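Local coordinates for Abbfa_003403 (Acinetobacter baumannii, PDB 4ZXH), which is a four-domain nonribosomal peptide synthetase that probably activates an amino acid, carries it on phosphopantetheine, condenses it and releases the product by its thioesterase, at residues K228-S241 / Y411-D424. Sequence-based numbering, arbitrary orientation.
Sequences KGSSLVFRVSESVS and YQGELVGVLKYNTD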
ATOM      1  N   LYS A 228     -10.702   4.394 -10.913  1.00 33.17           N
ATOM      2  CA  LYS A 228     -10.526   5.153 -12.149  1.00 33.75           C
ATOM      3  C   LYS A 228      -9.945   4.222 -13.211  1.00 38.72           C
ATOM      4  O   LYS A 228      -8.930   3.568 -12.983  1.00 48.53           O
ATOM      5  CB  LYS A 228      -9.589   6.357 -11.956  1.00 28.94           C
ATOM      6  CG  LYS A 228     -10.010   7.387 -10.920  1.00 31.19           C
ATOM      7  CD  LYS A 228      -9.202   8.669 -11.128  1.00 47.62           C
ATOM      8  CE  LYS A 228      -9.432   9.706 -10.036  1.00 61.36           C
ATOM      9  NZ  LYS A 228      -8.800   9.295  -8.746  1.00 66.56           N
ATOM     10  N   GLY A 229     -10.566   4.153 -14.375  1.00 34.20           N
ATOM     11  CA  GLY A 229     -10.003   3.336 -15.431  1.00 29.37           C
ATOM     12  C   GLY A 229     -10.098   3.971 -16.799  1.00 29.67           C
ATOM     13  O   GLY A 229     -10.620   5.081 -16.950  1.00 33.06           O
ATOM     14  N   SER A 230      -9.598   3.256 -17.800  1.00 25.69           N
ATOM     15  CA  SER A 230      -9.740   3.671 -19.181  1.00 25.12           C
ATOM     16  C   SER A 230      -9.842   2.425 -20.042  1.00 22.89           C
ATOM     17  O   SER A 230      -9.720   1.314 -19.530  1.00 30.54           O
ATOM     18  CB  SER A 230      -8.566   4.548 -19.612  1.00 26.34           C
ATOM     19  OG  SER A 230      -8.683   4.883 -20.982  1.00 38.18           O
ATOM     20  N   SER A 231     -10.062   2.600 -21.342  1.00 30.31           N
ATOM     21  CA  SER A 231     -10.359   1.472 -22.238  1.00 31.14           C
ATOM     22  C   SER A 231      -9.600   1.609 -23.528  1.00 29.61           C
ATOM     23  O   SER A 231      -9.523   2.701 -24.072  1.00 35.90           O
ATOM     24  CB  SER A 231     -11.855   1.386 -22.567  1.00 30.28           C
ATOM     25  OG  SER A 231     -12.664   1.335 -21.403  1.00 39.81           O
ATOM     26  N   LEU A 232      -9.054   0.507 -24.029  1.00 29.48           N
ATOM     27  CA  LEU A 232      -8.362   0.514 -25.319  1.00 27.59           C
ATOM     28  C   LEU A 232      -8.955  -0.534 -26.277  1.00 32.64           C
ATOM     29  O   LEU A 232      -8.765  -1.730 -26.084  1.00 35.18           O
ATOM     30  CB  LEU A 232      -6.868   0.272 -25.114  1.00 28.47           C
ATOM     31  CG  LEU A 232      -6.032   0.039 -26.375  1.00 39.16           C
ATOM     32  CD1 LEU A 232      -6.221   1.148 -27.364  1.00 33.85           C
ATOM     33  CD2 LEU A 232      -4.564  -0.086 -26.005  1.00 39.65           C
ATOM     34  N   VAL A 233      -9.684  -0.093 -27.299  1.00 34.71           N
ATOM     35  CA  VAL A 233     -10.275  -1.042 -28.244  1.00 31.17           C
ATOM     36  C   VAL A 233      -9.260  -1.487 -29.305  1.00 31.00           C
ATOM     37  O   VAL A 233      -8.581  -0.664 -29.928  1.00 39.09           O
ATOM     38  CB  VAL A 233     -11.525  -0.440 -28.920  1.00 33.60           C
ATOM     39  CG1 VAL A 233     -12.161  -1.451 -29.877  1.00 29.80           C
ATOM     40  CG2 VAL A 233     -12.530  -0.017 -27.847  1.00 27.37           C
ATOM     41  N   PHE A 234      -9.130  -2.793 -29.489  1.00 31.67           N
ATOM     42  CA  PHE A 234      -8.220  -3.321 -30.503  1.00 36.77           C
ATOM     43  C   PHE A 234      -8.940  -4.355 -31.369  1.00 40.21           C
ATOM     44  O   PHE A 234     -10.048  -4.768 -31.039  1.00 40.56           O
ATOM     45  CB  PHE A 234      -6.985  -3.942 -29.854  1.00 33.98           C
ATOM     46  CG  PHE A 234      -7.296  -5.106 -28.946  1.00 45.13           C
ATOM     47  CD1 PHE A 234      -7.720  -4.893 -27.640  1.00 31.59           C
ATOM     48  CD2 PHE A 234      -7.172  -6.412 -29.399  1.00 38.44           C
ATOM     49  CE1 PHE A 234      -8.022  -5.960 -26.811  1.00 32.73           C
ATOM     50  CE2 PHE A 234      -7.467  -7.490 -28.570  1.00 33.97           C
ATOM     51  CZ  PHE A 234      -7.894  -7.268 -27.283  1.00 33.49           C
ATOM     52  N   ARG A 235      -8.321  -4.762 -32.478  1.00 47.56           N
ATOM     53  CA  ARG A 235      -8.863  -5.856 -33.294  1.00 49.23           C
ATOM     54  C   ARG A 235      -7.797  -6.867 -33.683  1.00 47.09           C
ATOM     55  O   ARG A 235      -6.669  -6.504 -34.027  1.00 50.94           O
ATOM     56  CB  ARG A 235      -9.531  -5.320 -34.559  1.00 38.14           C
ATOM     57  CG  ARG A 235     -10.628  -4.334 -34.286  1.00 37.26           C
ATOM     58  CD  ARG A 235     -11.192  -3.755 -35.538  1.00 39.59           C
ATOM     59  NE  ARG A 235     -11.669  -2.408 -35.279  1.00 50.73           N
ATOM     60  CZ  ARG A 235     -12.443  -1.716 -36.104  1.00 50.04           C
ATOM     61  NH1 ARG A 235     -12.855  -2.257 -37.249  1.00 41.58           N
ATOM     62  NH2 ARG A 235     -12.820  -0.489 -35.761  1.00 48.39           N
ATOM     63  N   VAL A 236      -8.167  -8.139 -33.627  1.00 39.58           N
ATOM     64  CA  VAL A 236      -7.286  -9.205 -34.077  1.00 47.72           C
ATOM     65  C   VAL A 236      -7.406  -9.415 -35.598  1.00 49.81           C
ATOM     66  O   VAL A 236      -8.512  -9.525 -36.130  1.00 53.12           O
ATOM     67  CB  VAL A 236      -7.601 -10.511 -33.344  1.00 41.28           C
ATOM     68  CG1 VAL A 236      -6.665 -11.602 -33.805  1.00 49.25           C
ATOM     69  CG2 VAL A 236      -7.488 -10.305 -31.843  1.00 40.02           C
ATOM     70  N   SER A 237      -6.272  -9.464 -36.295  1.00 53.34           N
ATOM     71  CA  SER A 237      -6.271  -9.608 -37.753  1.00 55.24           C
ATOM     72  C   SER A 237      -7.080 -10.827 -38.184  1.00 59.55           C
ATOM     73  O   SER A 237      -7.186 -11.809 -37.440  1.00 60.69           O
ATOM     74  CB  SER A 237      -4.845  -9.720 -38.295  1.00 54.78           C
ATOM     75  OG  SER A 237      -4.376 -11.057 -38.215  1.00 56.96           O
ATOM     76  N   GLU A 238      -7.657 -10.757 -39.380  1.00 57.15           N
ATOM     77  CA  GLU A 238      -8.553 -11.804 -39.833  1.00 60.06           C
ATOM     78  C   GLU A 238      -7.792 -13.120 -39.943  1.00 62.20           C
ATOM     79  O   GLU A 238      -8.328 -14.176 -39.605  1.00 58.92           O
ATOM     80  CB  GLU A 238      -9.195 -11.427 -41.168  1.00 72.58           C
ATOM     81  CG  GLU A 238     -10.024 -12.546 -41.788  1.00 85.09           C
ATOM     82  CD  GLU A 238     -10.620 -12.167 -43.134  1.00 91.68           C
ATOM     83  OE1 GLU A 238      -9.854 -12.088 -44.119  1.00 95.26           O
ATOM     84  OE2 GLU A 238     -11.854 -11.949 -43.205  1.00 90.16           O
ATOM     85  N   SER A 239      -6.544 -13.036 -40.412  1.00 65.29           N
ATOM     86  CA  SER A 239      -5.613 -14.166 -40.430  1.00 64.40           C
ATOM     87  C   SER A 239      -5.609 -14.897 -39.094  1.00 63.50           C
ATOM     88  O   SER A 239      -6.054 -16.039 -38.988  1.00 63.70           O
ATOM     89  CB  SER A 239      -4.192 -13.681 -40.736  1.00 67.16           C
ATOM     90  OG  SER A 239      -4.216 -12.629 -41.683  1.00 71.64           O
ATOM     91  N   VAL A 240      -5.112 -14.209 -38.073  1.00 52.94           N
ATOM     92  CA  VAL A 240      -4.970 -14.784 -36.748  1.00 53.45           C
ATOM     93  C   VAL A 240      -6.327 -15.178 -36.146  1.00 53.96           C
ATOM     94  O   VAL A 240      -6.442 -16.224 -35.507  1.00 53.44           O
ATOM     95  CB  VAL A 240      -4.238 -13.797 -35.801  1.00 65.24           C
ATOM     96  CG1 VAL A 240      -4.083 -14.393 -34.401  1.00 53.04           C
ATOM     97  CG2 VAL A 240      -2.879 -13.395 -36.392  1.00 51.75           C
ATOM     98  N   SER A 241      -7.348 -14.348 -36.352  1.00 50.86           N
ATOM     99  CA  SER A 241      -8.693 -14.652 -35.853  1.00 54.55           C
ATOM    100  C   SER A 241      -9.183 -16.020 -36.340  1.00 59.94           C
ATOM    101  O   SER A 241      -9.748 -16.804 -35.573  1.00 57.88           O
ATOM    102  CB  SER A 241      -9.686 -13.569 -36.279  1.00 47.91           C
ATOM    103  OG  SER A 241      -9.659 -12.452 -35.409  1.00 44.09           O
ATOM    104  N   TYR A 411     -16.146  -8.582 -36.118  1.00 42.26           N
ATOM    105  CA  TYR A 411     -16.582  -7.652 -37.161  1.00 45.52           C
ATOM    106  C   TYR A 411     -15.690  -7.734 -38.396  1.00 53.44           C
ATOM    107  O   TYR A 411     -14.476  -7.491 -38.323  1.00 48.99           O
ATOM    108  CB  TYR A 411     -16.623  -6.210 -36.635  1.00 42.68           C
ATOM    109  CG  TYR A 411     -17.144  -5.197 -37.641  1.00 43.92           C
ATOM    110  CD1 TYR A 411     -18.468  -5.221 -38.067  1.00 52.21           C
ATOM    111  CD2 TYR A 411     -16.317  -4.210 -38.150  1.00 45.83           C
ATOM    112  CE1 TYR A 411     -18.948  -4.290 -38.993  1.00 54.16           C
ATOM    113  CE2 TYR A 411     -16.779  -3.279 -39.069  1.00 51.40           C
ATOM    114  CZ  TYR A 411     -18.092  -3.318 -39.492  1.00 56.36           C
ATOM    115  OH  TYR A 411     -18.539  -2.383 -40.415  1.00 58.42           O
ATOM    116  N   GLN A 412     -16.317  -8.080 -39.522  1.00 50.98           N
ATOM    117  CA  GLN A 412     -15.635  -8.207 -40.802  1.00 45.76           C
ATOM    118  C   GLN A 412     -14.440  -9.179 -40.737  1.00 53.70           C
ATOM    119  O   GLN A 412     -13.416  -8.994 -41.421  1.00 52.35           O
ATOM    120  CB  GLN A 412     -15.202  -6.830 -41.302  1.00 44.76           C
ATOM    121  CG  GLN A 412     -16.379  -5.998 -41.825  1.00 53.28           C
ATOM    122  CD  GLN A 412     -15.959  -4.697 -42.516  1.00 65.28           C
ATOM    123  OE1 GLN A 412     -14.826  -4.215 -42.362  1.00 65.73           O
ATOM    124  NE2 GLN A 412     -16.880  -4.124 -43.284  1.00 63.31           N
ATOM    125  N   GLY A 413     -14.601 -10.229 -39.933  1.00 45.48           N
ATOM    126  CA  GLY A 413     -13.615 -11.289 -39.850  1.00 55.36           C
ATOM    127  C   GLY A 413     -12.739 -11.217 -38.614  1.00 58.56           C
ATOM    128  O   GLY A 413     -12.218 -12.238 -38.164  1.00 62.38           O
ATOM    129  N   GLU A 414     -12.611 -10.008 -38.061  1.00 48.81           N
ATOM    130  CA  GLU A 414     -11.679  -9.702 -36.981  1.00 46.41           C
ATOM    131  C   GLU A 414     -12.329  -9.770 -35.603  1.00 51.17           C
ATOM    132  O   GLU A 414     -13.382  -9.169 -35.372  1.00 52.63           O
ATOM    133  CB  GLU A 414     -11.082  -8.301 -37.189  1.00 48.02           C
ATOM    134  CG  GLU A 414     -10.299  -8.125 -38.484  1.00 54.01           C
ATOM    135  CD  GLU A 414      -9.744  -6.709 -38.707  1.00 55.65           C
ATOM    136  OE1 GLU A 414     -10.220  -5.732 -38.072  1.00 52.63           O
ATOM    137  OE2 GLU A 414      -8.838  -6.580 -39.566  1.00 53.27           O
ATOM    138  N   LEU A 415     -11.695 -10.489 -34.682  1.00 52.82           N
ATOM    139  CA  LEU A 415     -12.146 -10.500 -33.294  1.00 38.36           C
ATOM    140  C   LEU A 415     -12.009  -9.098 -32.706  1.00 37.86           C
ATOM    141  O   LEU A 415     -11.013  -8.401 -32.951  1.00 45.22           O
ATOM    142  CB  LEU A 415     -11.344 -11.510 -32.471  1.00 38.63           C
ATOM    143  CG  LEU A 415     -11.633 -12.999 -32.658  1.00 39.98           C
ATOM    144  CD1 LEU A 415     -10.569 -13.842 -32.020  1.00 40.57           C
ATOM    145  CD2 LEU A 415     -12.977 -13.352 -32.070  1.00 43.51           C
ATOM    146  N   VAL A 416     -13.007  -8.671 -31.945  1.00 35.74           N
ATOM    147  CA  VAL A 416     -12.959  -7.338 -31.348  1.00 33.57           C
ATOM    148  C   VAL A 416     -12.805  -7.433 -29.834  1.00 41.58           C
ATOM    149  O   VAL A 416     -13.537  -8.175 -29.160  1.00 40.45           O
ATOM    150  CB  VAL A 416     -14.210  -6.505 -31.693  1.00 33.53           C
ATOM    151  CG1 VAL A 416     -14.238  -5.222 -30.890  1.00 33.62           C
ATOM    152  CG2 VAL A 416     -14.233  -6.180 -33.162  1.00 35.58           C
ATOM    153  N   GLY A 417     -11.840  -6.680 -29.308  1.00 38.62           N
ATOM    154  CA  GLY A 417     -11.518  -6.728 -27.900  1.00 45.31           C
ATOM    155  C   GLY A 417     -11.338  -5.365 -27.274  1.00 40.79           C
ATOM    156  O   GLY A 417     -11.067  -4.371 -27.962  1.00 37.66           O
ATOM    157  N   VAL A 418     -11.499  -5.328 -25.954  1.00 36.24           N
ATOM    158  CA  VAL A 418     -11.300  -4.113 -25.187  1.00 35.07           C
ATOM    159  C   VAL A 418     -10.406  -4.418 -24.013  1.00 37.46           C
ATOM    160  O   VAL A 418     -10.770  -5.230 -23.174  1.00 41.04           O
ATOM    161  CB  VAL A 418     -12.619  -3.523 -24.642  1.00 31.93           C
ATOM    162  CG1 VAL A 418     -12.388  -2.098 -24.108  1.00 24.97           C
ATOM    163  CG2 VAL A 418     -13.672  -3.508 -25.706  1.00 27.99           C
ATOM    164  N   LEU A 419      -9.242  -3.777 -23.950  1.00 38.81           N
ATOM    165  CA  LEU A 419      -8.404  -3.864 -22.761  1.00 33.17           C
ATOM    166  C   LEU A 419      -8.746  -2.713 -21.821  1.00 31.39           C
ATOM    167  O   LEU A 419      -8.523  -1.545 -22.137  1.00 32.55           O
ATOM    168  CB  LEU A 419      -6.909  -3.840 -23.104  1.00 31.47           C
ATOM    169  CG  LEU A 419      -6.005  -4.061 -21.867  1.00 33.26           C
ATOM    170  CD1 LEU A 419      -6.053  -5.487 -21.355  1.00 27.59           C
ATOM    171  CD2 LEU A 419      -4.579  -3.670 -22.142  1.00 34.24           C
ATOM    172  N   LYS A 420      -9.309  -3.049 -20.673  1.00 30.60           N
ATOM    173  CA  LYS A 420      -9.586  -2.055 -19.643  1.00 25.66           C
ATOM    174  C   LYS A 420      -8.470  -2.074 -18.639  1.00 26.03           C
ATOM    175  O   LYS A 420      -8.026  -3.151 -18.227  1.00 28.00           O
ATOM    176  CB  LYS A 420     -10.915  -2.339 -18.967  1.00 22.40           C
ATOM    177  CG  LYS A 420     -12.072  -2.182 -19.940  1.00 27.65           C
ATOM    178  CD  LYS A 420     -13.325  -2.129 -19.181  1.00 27.10           C
ATOM    179  CE  LYS A 420     -14.499  -1.997 -20.064  1.00 26.99           C
ATOM    180  NZ  LYS A 420     -15.693  -2.225 -19.207  1.00 29.28           N
ATOM    181  N   TYR A 421      -8.007  -0.889 -18.253  1.00 30.99           N
ATOM    182  CA  TYR A 421      -6.854  -0.762 -17.365  1.00 27.12           C
ATOM    183  C   TYR A 421      -7.023   0.391 -16.392  1.00 25.41           C
ATOM    184  O   TYR A 421      -7.581   1.440 -16.727  1.00 27.86           O
ATOM    185  CB  TYR A 421      -5.571  -0.573 -18.174  1.00 24.58           C
ATOM    186  CG  TYR A 421      -5.518   0.700 -18.989  1.00 28.50           C
ATOM    187  CD1 TYR A 421      -6.158   0.796 -20.225  1.00 32.23           C
ATOM    188  CD2 TYR A 421      -4.814   1.805 -18.537  1.00 26.44           C
ATOM    189  CE1 TYR A 421      -6.108   1.979 -20.980  1.00 36.41           C
ATOM    190  CE2 TYR A 421      -4.751   2.984 -19.287  1.00 34.16           C
ATOM    191  CZ  TYR A 421      -5.394   3.068 -20.502  1.00 39.69           C
ATOM    192  OH  TYR A 421      -5.323   4.247 -21.229  1.00 50.31           O
ATOM    193  N   ASN A 422      -6.530   0.179 -15.180  1.00 25.45           N
ATOM    194  CA  ASN A 422      -6.585   1.164 -14.107  1.00 21.90           C
ATOM    195  C   ASN A 422      -5.555   2.277 -14.342  1.00 29.39           C
ATOM    196  O   ASN A 422      -4.351   2.008 -14.333  1.00 33.96           O
ATOM    197  CB  ASN A 422      -6.342   0.429 -12.786  1.00 22.56           C
ATOM    198  CG  ASN A 422      -6.471   1.311 -11.569  1.00 27.28           C
ATOM    199  OD1 ASN A 422      -6.075   2.483 -11.567  1.00 23.28           O
ATOM    200  ND2 ASN A 422      -7.004   0.734 -10.499  1.00 36.00           N
ATOM    201  N   THR A 423      -6.013   3.513 -14.539  1.00 26.80           N
ATOM    202  CA  THR A 423      -5.115   4.623 -14.892  1.00 28.21           C
ATOM    203  C   THR A 423      -4.286   5.200 -13.728  1.00 29.01           C
ATOM    204  O   THR A 423      -3.546   6.172 -13.906  1.00 30.64           O
ATOM    205  CB  THR A 423      -5.888   5.797 -15.523  1.00 29.37           C
ATOM    206  OG1 THR A 423      -6.897   6.259 -14.616  1.00 43.37           O
ATOM    207  CG2 THR A 423      -6.525   5.374 -16.793  1.00 25.28           C
ATOM    208  N   ASP A 424      -4.409   4.622 -12.543  1.00 26.72           N
ATOM    209  CA  ASP A 424      -3.525   5.006 -11.443  1.00 28.63           C
ATOM    210  C   ASP A 424      -2.320   4.065 -11.386  1.00 32.21           C
ATOM    211  O   ASP A 424      -1.345   4.324 -10.689  1.00 37.22           O
ATOM    212  CB  ASP A 424      -4.267   5.004 -10.100  1.00 24.14           C
ATOM    213  CG  ASP A 424      -5.180   6.216  -9.924  1.00 34.37           C
ATOM    214  OD1 ASP A 424      -5.110   7.167 -10.732  1.00 38.50           O
ATOM    215  OD2 ASP A 424      -5.966   6.225  -8.952  1.00 48.25           O
TER
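S230, L232 and F234 pair with Y421, L419 and G417 through two backbone hydrogen bonds each, joining strands 229-235 and 414-422 in antiparallel register. The bond from L232 N to L419 O is 2.8 Å, and in the F234/G417 pair the bond from G417 N to F234 O, at 174°, is almost straight. V236 N continues the series by donating to L415 O. Between these pairs, CA-H...O contacts fill in, such as R235 CA to L415 O.

At the far end the helix that starts after S237 joins in. S241 points toward the other strand, and its OG accepts from L415 N at 2.9 Å, so a side chain takes over where the backbone pairing stops. S237 OG caps that helix by accepting from V240 N.

Side-chain packing differs on the two faces. F234 lies across G417: with CG held between its backbone N and carbonyl carbon (chi1 61°), the ring swings back over the neighbouring strand, and G417 CA sits over one ring face, 4.0 Å from the centroid, as a CH-pi contact. Y421 adopts the same first torsion, and its ring leans along S230, CZ 3.6 Å from S230 CB, with a weak bond from S230 OG to Y421 OH. Beyond the pair, L232 and F234 pack on V435 and Y421 on A431, all on helix 428-447. On the other face V233 CG2 meets V418 CG2 at 4.3 Å.

Across the two segments, opposite charges stay beyond salt-bridge distance: E414 OE1 touches R235 CD at 3.4 Å but lies 4.4 Å from R235 NH1. K420 NZ turns away to a salt bridge with E406 and the carbonyls of Q396 and Q397.

Strand 229-235 is the edge of a four-stranded mixed sheet, next to strand 414-422, which forms a hairpin with 403-411 through a type I' turn from Y411 to E414; helix 428-447 backs the sheet in the condensation domain.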